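Long-range contacts in glycerol trinitrate reductase (Agrobacterium tumefaciens, PDB 5EPD), which probably reduces glycerol trinitrate as a member of the FMN-dependent old yellow enzyme family, and is captured here without its flavin: residues G102-T107 against S185-F190; G115-Q120 against G189-E194. All coordinates share one frame; numbering follows the deposited sequence.

Both contacts belong to one sector of the TIM barrel. Contact 1 packs helix 97-112 against the end of helix 171-187, and contact 2 pairs the strands that follow them, 117-122 and 193-196. Their centres lie about 8 Å apart, and they share Gly189 and Phe190. The Phe190 ring joins the two layers, with Thr107 of contact 1 over one face and Leu119 of contact 2 over the opposite face. Ser185 CB also meets Val193 CG1 at 3.5 Å. The structure holds no FMN. In flavin-binding TIM barrels of this family the cofactor sits at the C-terminal ends of the strands, the direction in which both strands of contact 2 run.

Contact 1 (G102-T107 against S185-F190); sequences GWKKVT and SIEAGF
Two neighbouring outer helices of the TIM barrel meet where Trp103, Lys104 and Thr107 of helix 97-112 touch Ala188, Gly189 and Phe190 at the end of helix 171-187. Thr107 is the polar centre. With chi1 at 56°, its OG1 stands between the backbone N and the carbonyl carbon, 2.9 Å from Lys104 O in its own helix and 2.5 Å from Ala188 O across the interface. The hydroxyl has one proton for these two acceptors, and which receives it is not settled. Ala188 O is also approached by the CA-H of Lys104, at a CA to O distance of 3.5 Å.

This carbonyl is presented by a Schellman motif. Gly189, at positive phi, ends the helix, its N bonding back to Ile186 O while Phe190 N bonds to Ser185 O. The chain then turns toward strand 193-196, bringing in the Phe190 ring.

Thr107 CG2 sits almost centrally over one face of that ring, 3.6 Å from its centroid, in a CH-pi contact. The ring's edge in turn faces Trp103 in an offset edge-to-face pair, with the centroid of the indole six-membered ring 5.3 Å from that of Phe190 and the planes at 61°. Phe190 CZ lies above the rim of the indole, whose NE1 is held by Gly93 O. Trp103 CB rests on Ala188 CB at 3.7 Å. Toward the surface, the extended Lys104 chain brings NZ to 4.4 Å from Glu187 OE1, beyond a salt bridge; that carboxylate oxygen is hydrogen-bonded to Gln97 NE2.

Contact 2 (G115-Q120 against G189-E194); sequences GRIVLQ and GFDGVE
Backbone hydrogen bonds tie Ile117 and Leu119 to the chain running from Asp191 to Glu194. Asp191 N donates to Ile117 O (2.9 Å), Leu119 N to Gly192 O (3.1 Å), and Glu194 N to Leu119 O (2.8 Å).

Among the polar side chains, Asp191 OD2 takes the Ile117 N-H on its anti lone pair, at 2.8 Å and a nearly straight 168°; His111 NE2 is a second partner of this oxygen. Arg116 NH1 stands 4.0 Å from Asp191 OD1, a long salt bridge of charges alone, since the oxygen lies well out of the guanidinium plane. Gln120 NE2 makes a weak, bent bond of 2.9 Å to Glu194 OE1, while Glu194 OE2 is gripped by Tyr281 and His283.

In the apolar layer, Leu119 CB lies over the centre of the Phe190 ring, 3.5 Å from its centroid; with CG turned away from the backbone N (chi1 -179°), the Leu119 chain runs on across the ring and its CD1 touches Phe190 CE2. Ile117 CG1 touches Phe190 CE1 at 3.8 Å.

Leu119 and Val193 thus face the outer helices while Gln120 and Glu194 point into the barrel, in the parallel pairing of the third and fourth strands of a TIM barrel.

Contact 1 (G102-T107 against S185-F190)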
loop_
_atom_site.group_PDB
_atom_site.type_symbol
_atom_site.label_atom_id
_atom_site.label_comp_id
_atom_site.label_asym_id
_atom_site.label_seq_id
_atom_site.Cartn_x
_atom_site.Cartn_y
_atom_site.Cartn_z
ATOM N N GLY A 102 -17.156 2.614 -9.019
ATOM C CA GLY A 102 -16.833 1.234 -8.634
ATOM C C GLY A 102 -16.385 1.086 -7.164
ATOM O O GLY A 102 -16.795 0.139 -6.457
ATOM N N TRP A 103 -15.549 2.017 -6.703
ATOM C CA TRP A 103 -15.039 1.981 -5.333
ATOM C C TRP A 103 -16.102 2.274 -4.285
ATOM O O TRP A 103 -15.956 1.850 -3.122
ATOM C CB TRP A 103 -13.894 2.985 -5.135
ATOM C CG TRP A 103 -12.594 2.534 -5.686
ATOM C CD1 TRP A 103 -11.904 3.085 -6.728
ATOM C CD2 TRP A 103 -11.808 1.433 -5.217
ATOM N NE1 TRP A 103 -10.733 2.394 -6.935
ATOM C CE2 TRP A 103 -10.651 1.372 -6.027
ATOM C CE3 TRP A 103 -11.967 0.494 -4.186
ATOM C CZ2 TRP A 103 -9.658 0.405 -5.846
ATOM C CZ3 TRP A 103 -10.978 -0.470 -4.010
ATOM C CH2 TRP A 103 -9.836 -0.502 -4.841
ATOM N N LYS A 104 -17.136 3.029 -4.668
ATOM C CA LYS A 104 -18.202 3.392 -3.716
ATOM C C LYS A 104 -18.932 2.159 -3.234
ATOM O O LYS A 104 -19.250 2.040 -2.056
ATOM C CB LYS A 104 -19.202 4.366 -4.324
ATOM C CG LYS A 104 -18.759 5.811 -4.308
ATOM C CD LYS A 104 -19.719 6.630 -5.148
ATOM C CE LYS A 104 -19.487 8.116 -4.997
ATOM N NZ LYS A 104 -20.117 8.839 -6.136
ATOM N N LYS A 105 -19.184 1.241 -4.154
ATOM C CA LYS A 105 -19.813 -0.005 -3.804
ATOM C C LYS A 105 -18.965 -0.805 -2.802
ATOM O O LYS A 105 -19.501 -1.470 -1.911
ATOM C CB LYS A 105 -20.035 -0.822 -5.057
ATOM C CG LYS A 105 -20.917 -0.159 -6.101
ATOM C CD LYS A 105 -21.508 -1.248 -6.991
ATOM C CE LYS A 105 -22.455 -0.709 -8.044
ATOM N NZ LYS A 105 -21.677 -0.279 -9.232
ATOM N N VAL A 106 -17.642 -0.745 -2.955
ATOM C CA VAL A 106 -16.711 -1.486 -2.089
ATOM C C VAL A 106 -16.637 -0.846 -0.708
ATOM O O VAL A 106 -16.738 -1.544 0.289
ATOM C CB VAL A 106 -15.299 -1.558 -2.713
ATOM C CG1 VAL A 106 -14.323 -2.297 -1.799
ATOM C CG2 VAL A 106 -15.369 -2.223 -4.085
ATOM N N THR A 107 -16.473 0.476 -0.643
ATOM C CA THR A 107 -16.508 1.195 0.642
ATOM C C THR A 107 -17.850 0.984 1.381
ATOM O O THR A 107 -17.883 0.793 2.592
ATOM C CB THR A 107 -16.201 2.711 0.468
ATOM O OG1 THR A 107 -17.106 3.291 -0.481
ATOM C CG2 THR A 107 -14.747 2.907 -0.023
ATOM N N SER A 185 -10.498 9.527 -3.458
ATOM C CA SER A 185 -10.641 8.450 -2.497
ATOM C C SER A 185 -11.677 8.821 -1.458
ATOM O O SER A 185 -12.436 7.957 -1.028
ATOM C CB SER A 185 -9.306 8.127 -1.821
ATOM O OG SER A 185 -8.343 7.714 -2.777
ATOM N N ILE A 186 -11.718 10.100 -1.068
ATOM C CA ILE A 186 -12.762 10.613 -0.170
ATOM C C ILE A 186 -14.126 10.652 -0.844
ATOM O O ILE A 186 -15.108 10.293 -0.217
ATOM C CB ILE A 186 -12.458 12.023 0.367
ATOM C CG1 ILE A 186 -11.117 12.042 1.124
ATOM C CG2 ILE A 186 -13.584 12.494 1.276
ATOM C CD1 ILE A 186 -10.926 10.930 2.143
ATOM N N GLU A 187 -14.192 11.092 -2.103
ATOM C CA GLU A 187 -15.434 10.998 -2.867
ATOM C C GLU A 187 -15.950 9.556 -2.831
ATOM O O GLU A 187 -17.142 9.331 -2.626
ATOM C CB GLU A 187 -15.250 11.459 -4.319
ATOM C CG GLU A 187 -16.564 11.710 -5.070
ATOM C CD GLU A 187 -16.375 12.148 -6.529
ATOM O OE1 GLU A 187 -17.339 12.000 -7.332
ATOM O OE2 GLU A 187 -15.275 12.645 -6.881
ATOM N N ALA A 188 -15.045 8.586 -2.992
ATOM C CA ALA A 188 -15.414 7.163 -3.072
ATOM C C ALA A 188 -15.806 6.494 -1.718
ATOM O O ALA A 188 -16.076 5.285 -1.670
ATOM C CB ALA A 188 -14.293 6.390 -3.742
ATOM N N GLY A 189 -15.826 7.277 -0.636
ATOM C CA GLY A 189 -16.236 6.800 0.680
ATOM C C GLY A 189 -15.131 6.158 1.507
ATOM O O GLY A 189 -15.416 5.477 2.485
ATOM N N PHE A 190 -13.866 6.356 1.134
ATOM C CA PHE A 190 -12.777 5.764 1.914
ATOM C C PHE A 190 -12.619 6.558 3.187
ATOM O O PHE A 190 -12.918 7.739 3.221
ATOM C CB PHE A 190 -11.458 5.737 1.138
ATOM C CG PHE A 190 -11.363 4.610 0.144
ATOM C CD1 PHE A 190 -10.878 3.374 0.532
ATOM C CD2 PHE A 190 -11.742 4.792 -1.179
ATOM C CE1 PHE A 190 -10.773 2.343 -0.378
ATOM C CE2 PHE A 190 -11.641 3.758 -2.093
ATOM C CZ PHE A 190 -11.158 2.532 -1.690
#

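Contact 2 (G115-Q120 against G189-E194)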
loop_
_atom_site.group_PDB
_atom_site.type_symbol
_atom_site.label_atom_id
_atom_site.label_comp_id
_atom_site.label_asym_id
_atom_site.label_seq_id
_atom_site.Cartn_x
_atom_site.Cartn_y
_atom_site.Cartn_z
ATOM N N GLY A 115 -16.908 -2.082 9.156
ATOM C CA GLY A 115 -15.453 -2.043 8.929
ATOM C C GLY A 115 -14.841 -0.689 8.582
ATOM O O GLY A 115 -15.539 0.327 8.458
ATOM N N ARG A 116 -13.519 -0.674 8.442
ATOM C CA ARG A 116 -12.784 0.516 7.971
ATOM C C ARG A 116 -11.905 0.150 6.786
ATOM O O ARG A 116 -11.372 -0.969 6.694
ATOM C CB ARG A 116 -11.917 1.112 9.079
ATOM C CG ARG A 116 -12.720 1.457 10.313
ATOM C CD ARG A 116 -13.488 2.740 10.061
ATOM N NE ARG A 116 -14.898 2.648 10.416
ATOM C CZ ARG A 116 -15.698 3.698 10.614
ATOM N NH1 ARG A 116 -15.244 4.942 10.507
ATOM N NH2 ARG A 116 -16.978 3.501 10.921
ATOM N N ILE A 117 -11.776 1.093 5.867
ATOM C CA ILE A 117 -10.997 0.872 4.652
ATOM C C ILE A 117 -10.367 2.162 4.161
ATOM O O ILE A 117 -11.026 3.200 3.992
ATOM C CB ILE A 117 -11.808 0.173 3.526
ATOM C CG1 ILE A 117 -10.860 -0.291 2.412
ATOM C CG2 ILE A 117 -12.929 1.074 2.998
ATOM C CD1 ILE A 117 -11.577 -1.059 1.320
ATOM N N VAL A 118 -9.067 2.047 3.950
ATOM C CA VAL A 118 -8.219 3.096 3.471
ATOM C C VAL A 118 -7.708 2.663 2.083
ATOM O O VAL A 118 -7.410 1.478 1.863
ATOM C CB VAL A 118 -7.104 3.271 4.512
ATOM C CG1 VAL A 118 -5.842 3.859 3.914
ATOM C CG2 VAL A 118 -7.629 4.140 5.642
ATOM N N LEU A 119 -7.638 3.606 1.143
ATOM C CA LEU A 119 -7.086 3.333 -0.202
ATOM C C LEU A 119 -5.569 3.627 -0.287
ATOM O O LEU A 119 -5.094 4.717 0.059
ATOM C CB LEU A 119 -7.876 4.106 -1.270
ATOM C CG LEU A 119 -7.482 3.942 -2.741
ATOM C CD1 LEU A 119 -8.636 4.199 -3.697
ATOM C CD2 LEU A 119 -6.363 4.894 -3.106
ATOM N N GLN A 120 -4.805 2.648 -0.763
ATOM C CA GLN A 120 -3.363 2.862 -0.961
ATOM C C GLN A 120 -3.059 3.433 -2.343
ATOM O O GLN A 120 -3.185 2.744 -3.354
ATOM C CB GLN A 120 -2.536 1.582 -0.739
ATOM C CG GLN A 120 -1.032 1.846 -0.678
ATOM C CD GLN A 120 -0.187 0.596 -0.686
ATOM O OE1 GLN A 120 -0.352 -0.253 -1.544
ATOM N NE2 GLN A 120 0.741 0.496 0.226
ATOM N N GLY A 189 -15.826 7.277 -0.636
ATOM C CA GLY A 189 -16.236 6.800 0.680
ATOM C C GLY A 189 -15.131 6.158 1.507
ATOM O O GLY A 189 -15.416 5.477 2.485
ATOM N N PHE A 190 -13.866 6.356 1.134
ATOM C CA PHE A 190 -12.777 5.764 1.914
ATOM C C PHE A 190 -12.619 6.558 3.187
ATOM O O PHE A 190 -12.918 7.739 3.221
ATOM C CB PHE A 190 -11.458 5.737 1.138
ATOM C CG PHE A 190 -11.363 4.610 0.144
ATOM C CD1 PHE A 190 -10.878 3.374 0.532
ATOM C CD2 PHE A 190 -11.742 4.792 -1.179
ATOM C CE1 PHE A 190 -10.773 2.343 -0.378
ATOM C CE2 PHE A 190 -11.641 3.758 -2.093
ATOM C CZ PHE A 190 -11.158 2.532 -1.690
ATOM N N ASP A 191 -12.144 5.882 4.223
ATOM C CA ASP A 191 -11.910 6.491 5.532
ATOM C C ASP A 191 -10.556 7.215 5.602
ATOM O O ASP A 191 -10.241 7.843 6.603
ATOM C CB ASP A 191 -12.012 5.404 6.612
ATOM C CG ASP A 191 -13.330 4.651 6.539
ATOM O OD1 ASP A 191 -14.367 5.326 6.648
ATOM O OD2 ASP A 191 -13.354 3.411 6.310
ATOM N N GLY A 192 -9.774 7.112 4.529
ATOM C CA GLY A 192 -8.498 7.808 4.391
ATOM C C GLY A 192 -7.678 7.137 3.289
ATOM O O GLY A 192 -8.181 6.253 2.586
ATOM N N VAL A 193 -6.418 7.547 3.163
ATOM C CA VAL A 193 -5.492 6.957 2.194
ATOM C C VAL A 193 -4.145 6.597 2.799
ATOM O O VAL A 193 -3.756 7.096 3.872
ATOM C CB VAL A 193 -5.199 7.902 1.020
ATOM C CG1 VAL A 193 -6.493 8.252 0.291
ATOM C CG2 VAL A 193 -4.472 9.154 1.515
ATOM N N GLU A 194 -3.433 5.741 2.074
ATOM C CA GLU A 194 -2.076 5.361 2.426
ATOM C C GLU A 194 -1.174 5.572 1.199
ATOM O O GLU A 194 -1.283 4.884 0.211
ATOM C CB GLU A 194 -2.017 3.905 2.878
ATOM C CG GLU A 194 -0.616 3.521 3.283
ATOM C CD GLU A 194 -0.488 2.103 3.736
ATOM O OE1 GLU A 194 0.094 1.301 2.963
ATOM O OE2 GLU A 194 -0.950 1.806 4.860
#